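Local coordinates for protein serpin B3 (PDB 4ZK3) that probably inhibits proteases as a member of the serpin family and, as the psoriasis-associated Pso p27, forms large aggregates, at residues 24-29 / 385-390. Residues are numbered along the deposited sequence; the frame is centred on the assembly and turned at random.
Sequences ENNIFY and GRFSSP
An antiparallel pairing of two strands from opposite ends of the chain joins strand 27-29 to the C-terminal end of strand 380-387, I27 facing R386. These two form a hydrogen-bonded pair, I27 N to R386 O at 2.9 Å and R386 N to I27 O at 2.8 Å; F28 and G385 follow as a non-hydrogen-bonded pair. From N26 back toward N25, backbone-to-backbone bonds give way to bonds between side chains and backbone. The N26 carboxamide binds the backbone of S388 and S389: OD1 accepts from S388 N (2.9 Å) and, on a lone pair in the carbonyl plane, from S389 N, while ND2 donates to S389 O at 3.1 Å. On the face that carries I27 and R386, a bend at chi3 (77°) turns NE of R386 toward N25 O, which the guanidinium grips side-on, with NH2 at 2.7 Å and NE at 3.0 Å. S388 OG donates to this same oxygen from above the carbonyl plane, giving it three donors. I27 CD1 lies over the centre of the guanidinium, 3.6 Å from CZ, and E258 forms a salt bridge with R386 NH1. F387 packs among F200, F287 and F369. A short N-terminal strand after the first helix, added to the chain's last strand, is characteristic of beta-sheet B of the serpin fold.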
loop_
_atom_site.group_PDB
_atom_site.type_symbol
_atom_site.label_atom_id
_atom_site.label_comp_id
_atom_site.label_asym_id
_atom_site.label_seq_id
_atom_site.Cartn_x
_atom_site.Cartn_y
_atom_site.Cartn_z
ATOM N N GLU A 24 -2.687 5.823 -16.371
ATOM C CA GLU A 24 -3.586 4.859 -15.720
ATOM C C GLU A 24 -4.757 5.583 -15.037
ATOM O O GLU A 24 -4.581 6.573 -14.347
ATOM C CB GLU A 24 -2.815 4.006 -14.701
ATOM C CG GLU A 24 -1.669 3.156 -15.284
ATOM C CD GLU A 24 -2.151 2.079 -16.253
ATOM O OE1 GLU A 24 -3.203 1.450 -15.947
ATOM O OE2 GLU A 24 -1.473 1.866 -17.302
ATOM N N ASN A 25 -5.962 5.117 -15.294
ATOM C CA ASN A 25 -7.144 5.664 -14.662
ATOM C C ASN A 25 -7.181 5.268 -13.167
ATOM O O ASN A 25 -7.272 6.126 -12.287
ATOM C CB ASN A 25 -8.391 5.144 -15.369
ATOM C CG ASN A 25 -8.431 5.495 -16.862
ATOM O OD1 ASN A 25 -7.723 6.389 -17.356
ATOM N ND2 ASN A 25 -9.267 4.783 -17.575
ATOM N N ASN A 26 -7.084 3.974 -12.900
ATOM C CA ASN A 26 -7.080 3.466 -11.506
ATOM C C ASN A 26 -5.721 3.525 -10.845
ATOM O O ASN A 26 -4.671 3.361 -11.534
ATOM C CB ASN A 26 -7.557 2.021 -11.505
ATOM C CG ASN A 26 -8.894 1.911 -12.114
ATOM O OD1 ASN A 26 -9.585 2.906 -12.176
ATOM N ND2 ASN A 26 -9.301 0.731 -12.515
ATOM N N ILE A 27 -5.738 3.674 -9.506
ATOM C CA ILE A 27 -4.538 3.767 -8.687
ATOM C C ILE A 27 -4.789 2.791 -7.497
ATOM O O ILE A 27 -5.871 2.727 -6.961
ATOM C CB ILE A 27 -4.352 5.209 -8.165
ATOM C CG1 ILE A 27 -3.929 6.165 -9.317
ATOM C CG2 ILE A 27 -3.382 5.272 -6.973
ATOM C CD1 ILE A 27 -4.028 7.612 -8.878
ATOM N N PHE A 28 -3.819 1.958 -7.166
ATOM C CA PHE A 28 -3.952 1.095 -5.999
ATOM C C PHE A 28 -2.565 0.639 -5.553
ATOM O O PHE A 28 -1.719 0.196 -6.367
ATOM C CB PHE A 28 -4.924 -0.045 -6.257
ATOM C CG PHE A 28 -5.165 -0.860 -5.079
ATOM C CD1 PHE A 28 -6.012 -0.403 -4.070
ATOM C CD2 PHE A 28 -4.464 -2.051 -4.899
ATOM C CE1 PHE A 28 -6.191 -1.148 -2.906
ATOM C CE2 PHE A 28 -4.609 -2.785 -3.710
ATOM C CZ PHE A 28 -5.491 -2.345 -2.725
ATOM N N TYR A 29 -2.294 0.796 -4.238
ATOM C CA TYR A 29 -0.955 0.571 -3.695
ATOM C C TYR A 29 -1.058 0.420 -2.177
ATOM O O TYR A 29 -2.103 0.761 -1.562
ATOM C CB TYR A 29 0.013 1.704 -4.019
ATOM C CG TYR A 29 -0.347 3.087 -3.463
ATOM C CD1 TYR A 29 -1.268 3.916 -4.144
ATOM C CD2 TYR A 29 0.317 3.611 -2.370
ATOM C CE1 TYR A 29 -1.601 5.189 -3.647
ATOM C CE2 TYR A 29 0.009 4.867 -1.877
ATOM C CZ TYR A 29 -0.964 5.652 -2.513
ATOM O OH TYR A 29 -1.220 6.946 -2.051
ATOM N N GLY A 385 -6.427 3.640 -2.746
ATOM C CA GLY A 385 -6.732 3.576 -4.151
ATOM C C GLY A 385 -7.747 4.533 -4.675
ATOM O O GLY A 385 -8.479 5.191 -3.923
ATOM N N ARG A 386 -7.757 4.629 -5.999
ATOM C CA ARG A 386 -8.769 5.379 -6.721
ATOM C C ARG A 386 -9.315 4.491 -7.821
ATOM O O ARG A 386 -8.530 3.872 -8.598
ATOM C CB ARG A 386 -8.195 6.622 -7.394
ATOM C CG ARG A 386 -9.225 7.260 -8.351
ATOM C CD ARG A 386 -8.686 8.465 -9.030
ATOM N NE ARG A 386 -7.808 8.119 -10.087
ATOM C CZ ARG A 386 -6.853 8.907 -10.604
ATOM N NH1 ARG A 386 -6.570 10.109 -10.127
ATOM N NH2 ARG A 386 -6.151 8.457 -11.630
ATOM N N PHE A 387 -10.624 4.346 -7.821
ATOM C CA PHE A 387 -11.341 3.627 -8.883
ATOM C C PHE A 387 -12.008 4.616 -9.824
ATOM O O PHE A 387 -12.993 5.223 -9.456
ATOM C CB PHE A 387 -12.439 2.778 -8.285
ATOM C CG PHE A 387 -13.062 1.821 -9.280
ATOM C CD1 PHE A 387 -12.320 0.763 -9.797
ATOM C CD2 PHE A 387 -14.385 2.013 -9.725
ATOM C CE1 PHE A 387 -12.894 -0.113 -10.704
ATOM C CE2 PHE A 387 -14.967 1.122 -10.612
ATOM C CZ PHE A 387 -14.210 0.059 -11.101
ATOM N N SER A 388 -11.453 4.780 -11.023
ATOM C CA SER A 388 -11.920 5.724 -12.014
ATOM C C SER A 388 -12.739 5.069 -13.108
ATOM O O SER A 388 -13.585 5.719 -13.716
ATOM C CB SER A 388 -10.706 6.389 -12.671
ATOM O OG SER A 388 -9.971 7.127 -11.690
ATOM N N SER A 389 -12.412 3.818 -13.437
ATOM C CA SER A 389 -13.144 3.068 -14.462
ATOM C C SER A 389 -12.950 1.579 -14.374
ATOM O O SER A 389 -11.832 1.141 -14.168
ATOM C CB SER A 389 -12.667 3.466 -15.860
ATOM O OG SER A 389 -13.368 2.700 -16.844
ATOM N N PRO A 390 -14.013 0.796 -14.630
ATOM C CA PRO A 390 -13.707 -0.590 -14.972
ATOM C C PRO A 390 -12.988 -0.674 -16.317
ATOM O O PRO A 390 -12.869 0.290 -17.075
ATOM C CB PRO A 390 -15.080 -1.270 -15.046
ATOM C CG PRO A 390 -16.034 -0.179 -15.337
ATOM C CD PRO A 390 -15.418 1.134 -14.900
ATOM O OXT PRO A 390 -12.455 -1.725 -16.654
#